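Long-range contact in OmpA family protein (Klebsiella pneumoniae subsp. pneumoniae, PDB 7RJJ), which probably binds peptidoglycan through this OmpA-like domain, which holds D-alanine, and may tether the outer membrane to the cell wall: residues 4-16 with 29-43. Residues are numbered along the deposited sequence; the frame is centred on the assembly and turned at random.
Sequences PDVIRLDSMSLFD and RLVSSLMDIKARPGW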
loop_
_atom_site.group_PDB
_atom_site.type_symbol
_atom_site.label_atom_id
_atom_site.label_comp_id
_atom_site.label_asym_id
_atom_site.label_seq_id
_atom_site.Cartn_x
_atom_site.Cartn_y
_atom_site.Cartn_z
ATOM N N PRO A 4 10.097 -20.716 3.901
ATOM C CA PRO A 4 9.126 -20.029 3.044
ATOM C C PRO A 4 8.300 -19.024 3.859
ATOM O O PRO A 4 7.146 -19.299 4.143
ATOM C CB PRO A 4 8.264 -21.184 2.526
ATOM C CG PRO A 4 8.180 -22.126 3.716
ATOM C CD PRO A 4 9.387 -21.810 4.582
ATOM N N ASP A 5 8.912 -17.894 4.218
ATOM C CA ASP A 5 8.219 -16.875 5.044
ATOM C C ASP A 5 7.620 -15.777 4.158
ATOM O O ASP A 5 8.153 -15.528 3.056
ATOM C CB ASP A 5 9.166 -16.237 6.067
ATOM C CG ASP A 5 9.625 -17.168 7.177
ATOM O OD1 ASP A 5 9.315 -18.378 7.109
ATOM O OD2 ASP A 5 10.290 -16.672 8.108
ATOM N N VAL A 6 6.509 -15.198 4.614
ATOM C CA VAL A 6 5.917 -14.003 3.946
ATOM C C VAL A 6 6.959 -12.890 4.066
ATOM O O VAL A 6 7.654 -12.850 5.092
ATOM C CB VAL A 6 4.575 -13.610 4.590
ATOM C CG1 VAL A 6 4.106 -12.219 4.184
ATOM C CG2 VAL A 6 3.507 -14.651 4.300
ATOM N N ILE A 7 7.123 -12.083 3.024
ATOM C CA ILE A 7 8.114 -10.968 3.059
ATOM C C ILE A 7 7.326 -9.667 3.202
ATOM O O ILE A 7 6.472 -9.412 2.363
ATOM C CB ILE A 7 9.000 -10.967 1.796
ATOM C CG1 ILE A 7 9.720 -12.303 1.600
ATOM C CG2 ILE A 7 9.974 -9.794 1.803
ATOM C CD1 ILE A 7 10.581 -12.727 2.766
ATOM N N ARG A 8 7.598 -8.887 4.245
ATOM C CA ARG A 8 6.878 -7.597 4.421
ATOM C C ARG A 8 7.785 -6.478 3.916
ATOM O O ARG A 8 8.942 -6.417 4.364
ATOM C CB ARG A 8 6.447 -7.428 5.880
ATOM C CG ARG A 8 5.380 -8.437 6.267
ATOM C CD ARG A 8 5.019 -8.520 7.731
ATOM N NE ARG A 8 3.966 -9.523 7.861
ATOM C CZ ARG A 8 4.156 -10.841 7.874
ATOM N NH1 ARG A 8 3.112 -11.649 7.989
ATOM N NH2 ARG A 8 5.373 -11.350 7.763
ATOM N N LEU A 9 7.300 -5.676 2.968
ATOM C CA LEU A 9 8.126 -4.558 2.460
ATOM C C LEU A 9 7.959 -3.383 3.420
ATOM O O LEU A 9 7.060 -3.447 4.244
ATOM C CB LEU A 9 7.702 -4.204 1.036
ATOM C CG LEU A 9 7.708 -5.376 0.056
ATOM C CD1 LEU A 9 7.472 -4.887 -1.363
ATOM C CD2 LEU A 9 9.007 -6.155 0.149
ATOM N N ASP A 10 8.839 -2.386 3.356
ATOM C CA ASP A 10 8.687 -1.224 4.270
ATOM C C ASP A 10 7.402 -0.469 3.917
ATOM O O ASP A 10 7.053 -0.430 2.732
ATOM C CB ASP A 10 9.905 -0.302 4.212
ATOM C CG ASP A 10 11.150 -0.893 4.847
ATOM O OD1 ASP A 10 11.472 -2.055 4.545
ATOM O OD2 ASP A 10 11.744 -0.207 5.690
ATOM N N SER A 11 6.742 0.106 4.928
ATOM C CA SER A 11 5.511 0.921 4.757
ATOM C C SER A 11 5.811 2.113 3.853
ATOM O O SER A 11 6.935 2.608 3.855
ATOM C CB SER A 11 5.012 1.406 6.096
ATOM O OG SER A 11 3.757 2.052 5.952
HETATM N N MSE A 12 4.793 2.596 3.133
HETATM C CA MSE A 12 4.939 3.727 2.226
HETATM C C MSE A 12 3.835 4.751 2.496
HETATM O O MSE A 12 2.691 4.553 2.093
HETATM C CB MSE A 12 4.874 3.255 0.765
HETATM C CG MSE A 12 6.109 2.500 0.283
HETATM SE SE MSE A 12 5.942 1.985 -1.615
HETATM C CE MSE A 12 4.283 0.957 -1.560
ATOM N N SER A 13 4.187 5.828 3.214
ATOM C CA SER A 13 3.268 6.911 3.530
ATOM C C SER A 13 3.277 7.908 2.362
ATOM O O SER A 13 4.005 8.936 2.454
ATOM C CB SER A 13 3.664 7.552 4.839
ATOM O OG SER A 13 3.681 6.578 5.881
ATOM N N LEU A 14 2.453 7.650 1.347
ATOM C CA LEU A 14 2.458 8.409 0.063
ATOM C C LEU A 14 1.169 9.206 -0.144
ATOM O O LEU A 14 0.890 9.521 -1.328
ATOM C CB LEU A 14 2.555 7.401 -1.097
ATOM C CG LEU A 14 3.616 6.311 -0.993
ATOM C CD1 LEU A 14 3.498 5.340 -2.168
ATOM C CD2 LEU A 14 5.008 6.897 -0.922
ATOM N N PHE A 15 0.438 9.573 0.912
ATOM C CA PHE A 15 -0.887 10.195 0.641
ATOM C C PHE A 15 -1.233 11.368 1.559
ATOM O O PHE A 15 -0.975 11.303 2.786
ATOM C CB PHE A 15 -1.992 9.151 0.837
ATOM C CG PHE A 15 -1.764 7.886 0.061
ATOM C CD1 PHE A 15 -2.088 7.819 -1.286
ATOM C CD2 PHE A 15 -1.176 6.785 0.661
ATOM C CE1 PHE A 15 -1.841 6.669 -2.014
ATOM C CE2 PHE A 15 -0.923 5.639 -0.069
ATOM C CZ PHE A 15 -1.267 5.580 -1.403
ATOM N N ASP A 16 -1.827 12.401 0.936
ATOM C CA ASP A 16 -2.370 13.584 1.646
ATOM C C ASP A 16 -3.795 13.233 2.082
ATOM O O ASP A 16 -4.365 12.239 1.533
ATOM C CB ASP A 16 -2.365 14.843 0.772
ATOM C CG ASP A 16 -0.964 15.416 0.469
ATOM O OD1 ASP A 16 -0.053 15.337 1.311
ATOM O OD2 ASP A 16 -0.793 15.869 -0.685
ATOM N N ARG A 29 10.322 5.741 -3.131
ATOM C CA ARG A 29 9.748 4.678 -2.252
ATOM C C ARG A 29 9.018 3.627 -3.096
ATOM O O ARG A 29 9.075 2.410 -2.739
ATOM C CB ARG A 29 8.812 5.291 -1.204
ATOM C CG ARG A 29 9.539 5.908 -0.019
ATOM C CD ARG A 29 8.642 6.766 0.850
ATOM N NE ARG A 29 8.253 7.997 0.172
ATOM C CZ ARG A 29 7.567 8.995 0.729
ATOM N NH1 ARG A 29 7.175 8.914 1.992
ATOM N NH2 ARG A 29 7.283 10.075 0.020
ATOM N N LEU A 30 8.373 4.062 -4.180
ATOM C CA LEU A 30 7.673 3.103 -5.076
ATOM C C LEU A 30 8.694 2.215 -5.782
ATOM O O LEU A 30 8.494 0.967 -5.814
ATOM C CB LEU A 30 6.841 3.886 -6.092
ATOM C CG LEU A 30 5.608 4.581 -5.526
ATOM C CD1 LEU A 30 5.044 5.575 -6.536
ATOM C CD2 LEU A 30 4.559 3.562 -5.109
ATOM N N VAL A 31 9.730 2.836 -6.361
ATOM C CA VAL A 31 10.765 2.059 -7.096
ATOM C C VAL A 31 11.375 1.043 -6.118
ATOM O O VAL A 31 11.601 -0.133 -6.546
ATOM C CB VAL A 31 11.814 2.982 -7.756
ATOM C CG1 VAL A 31 13.033 2.210 -8.237
ATOM C CG2 VAL A 31 11.209 3.789 -8.902
ATOM N N SER A 32 11.581 1.457 -4.852
ATOM C CA SER A 32 12.206 0.549 -3.853
ATOM C C SER A 32 11.343 -0.710 -3.657
ATOM O O SER A 32 11.913 -1.841 -3.629
ATOM C CB SER A 32 12.454 1.265 -2.554
ATOM O OG SER A 32 13.025 0.376 -1.613
ATOM N N SER A 33 10.029 -0.530 -3.529
ATOM C CA SER A 33 9.099 -1.683 -3.378
ATOM C C SER A 33 9.120 -2.525 -4.653
ATOM O O SER A 33 9.109 -3.763 -4.540
ATOM C CB SER A 33 7.701 -1.230 -3.079
ATOM O OG SER A 33 7.643 -0.580 -1.822
ATOM N N LEU A 34 9.132 -1.849 -5.804
ATOM C CA LEU A 34 9.143 -2.516 -7.125
ATOM C C LEU A 34 10.329 -3.471 -7.220
ATOM O O LEU A 34 10.154 -4.622 -7.617
ATOM C CB LEU A 34 9.169 -1.452 -8.225
ATOM C CG LEU A 34 9.276 -1.997 -9.648
ATOM C CD1 LEU A 34 8.113 -2.925 -9.962
ATOM C CD2 LEU A 34 9.344 -0.867 -10.661
HETATM N N MSE A 35 11.519 -2.991 -6.839
HETATM C CA MSE A 35 12.717 -3.810 -6.917
HETATM C C MSE A 35 12.546 -5.051 -6.036
HETATM O O MSE A 35 12.866 -6.173 -6.462
HETATM C CB MSE A 35 13.954 -2.974 -6.572
HETATM C CG MSE A 35 14.649 -2.426 -7.802
HETATM SE SE MSE A 35 15.793 -0.887 -7.429
HETATM C CE MSE A 35 15.336 0.075 -5.782
ATOM N N ASP A 36 11.987 -4.861 -4.832
ATOM C CA ASP A 36 11.744 -5.977 -3.926
ATOM C C ASP A 36 10.762 -6.966 -4.580
ATOM O O ASP A 36 10.959 -8.185 -4.422
ATOM C CB ASP A 36 11.213 -5.509 -2.568
ATOM C CG ASP A 36 12.215 -4.720 -1.734
ATOM O OD1 ASP A 36 13.414 -4.907 -1.934
ATOM O OD2 ASP A 36 11.774 -3.918 -0.890
ATOM N N ILE A 37 9.754 -6.450 -5.289
ATOM C CA ILE A 37 8.756 -7.299 -6.014
ATOM C C ILE A 37 9.457 -8.052 -7.156
ATOM O O ILE A 37 9.192 -9.278 -7.307
ATOM C CB ILE A 37 7.570 -6.447 -6.524
ATOM C CG1 ILE A 37 6.643 -6.065 -5.367
ATOM C CG2 ILE A 37 6.809 -7.166 -7.634
ATOM C CD1 ILE A 37 5.692 -4.923 -5.647
ATOM N N LYS A 38 10.342 -7.368 -7.890
ATOM C CA LYS A 38 11.021 -7.970 -9.066
ATOM C C LYS A 38 11.936 -9.110 -8.617
ATOM O O LYS A 38 12.118 -10.037 -9.415
ATOM C CB LYS A 38 11.785 -6.899 -9.853
ATOM C CG LYS A 38 10.899 -5.870 -10.541
ATOM C CD LYS A 38 10.102 -6.437 -11.685
ATOM C CE LYS A 38 9.110 -5.453 -12.261
ATOM N NZ LYS A 38 8.532 -5.953 -13.536
ATOM N N ALA A 39 12.430 -9.066 -7.379
ATOM C CA ALA A 39 13.342 -10.123 -6.888
ATOM C C ALA A 39 12.554 -11.385 -6.523
ATOM O O ALA A 39 13.203 -12.417 -6.291
ATOM C CB ALA A 39 14.135 -9.612 -5.711
ATOM N N ARG A 40 11.214 -11.313 -6.487
ATOM C CA ARG A 40 10.430 -12.518 -6.108
ATOM C C ARG A 40 9.322 -12.745 -7.135
ATOM O O ARG A 40 8.142 -12.638 -6.829
ATOM C CB ARG A 40 9.930 -12.377 -4.668
ATOM C CG ARG A 40 10.922 -11.655 -3.764
ATOM C CD ARG A 40 11.039 -12.144 -2.340
ATOM N NE ARG A 40 11.742 -13.421 -2.333
ATOM C CZ ARG A 40 12.423 -13.924 -1.303
ATOM N NH1 ARG A 40 13.016 -15.101 -1.420
ATOM N NH2 ARG A 40 12.534 -13.247 -0.171
ATOM N N PRO A 41 9.676 -13.105 -8.386
ATOM C CA PRO A 41 8.673 -13.346 -9.421
ATOM C C PRO A 41 7.665 -14.431 -9.026
ATOM O O PRO A 41 8.069 -15.413 -8.467
ATOM C CB PRO A 41 9.480 -13.845 -10.631
ATOM C CG PRO A 41 10.893 -13.366 -10.386
ATOM C CD PRO A 41 11.051 -13.271 -8.883
ATOM N N GLY A 42 6.379 -14.177 -9.248
ATOM C CA GLY A 42 5.358 -15.213 -9.008
ATOM C C GLY A 42 4.780 -15.223 -7.611
ATOM O O GLY A 42 3.831 -15.994 -7.397
ATOM N N TRP A 43 5.319 -14.429 -6.682
ATOM C CA TRP A 43 4.741 -14.389 -5.312
ATOM C C TRP A 43 3.472 -13.527 -5.334
ATOM O O TRP A 43 3.457 -12.532 -6.091
ATOM C CB TRP A 43 5.757 -13.820 -4.315
ATOM C CG TRP A 43 6.931 -14.693 -4.006
ATOM C CD1 TRP A 43 7.724 -15.387 -4.876
ATOM C CD2 TRP A 43 7.542 -14.833 -2.715
ATOM N NE1 TRP A 43 8.731 -16.015 -4.195
ATOM C CE2 TRP A 43 8.652 -15.683 -2.867
ATOM C CE3 TRP A 43 7.230 -14.348 -1.442
ATOM C CZ2 TRP A 43 9.453 -16.060 -1.790
ATOM C CZ3 TRP A 43 8.020 -14.716 -0.382
ATOM C CH2 TRP A 43 9.124 -15.551 -0.554
HETATM O O HOH W 1 11.201 -3.238 1.939
HETATM O O HOH W 2 8.674 -0.500 0.455
HETATM O O HOH W 3 7.102 6.417 3.574
#
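The selenium of Met12, a selenomethionine, sits against helix 27-38, 3.1 Å from Ser33 OG and 3.4 Å from Arg29 O. A bend at its last torsion (chi3 -57°) turns the methyl CE across the line to that hydroxyl. No direct hydrogen bond is clear between the segments; three waters join them instead. One accepts from Asp10 N and donates to Asp36 OD2, 3.0 Å away. A second donates to Asp10 O and lies close to Ser33 OG, and a third accepts from both Ser13 N and Arg29 NH1. Leu9 rests on the helix, CD2 on Asp36 CB (3.6 Å) and CD1 over Ser33 O. Leu14 splits its methyls: CD1 meets Leu30 CD2 at 3.6 Å, while CD2 covers one face of the Arg29 guanidinium, whose NH2 is hydrogen-bonded to Gly25 O. At the far end, Ile7 CG1 touches Trp43 CZ3 (3.6 Å) and Arg40 NH2; the Arg40 guanidinium lies with one face against Trp43 CZ2. Strand 7-8, an edge of the sheet beside strand 112-117, and the loop after it are thus laid along the helix, with Val71 and Trp74 of helix 57-77 closing in on Met12 and Leu30. The join rests on side-chain packing, partly against arginine and polar atoms, and on waters that satisfy the backbone N-H groups of Asp10 and Ser13.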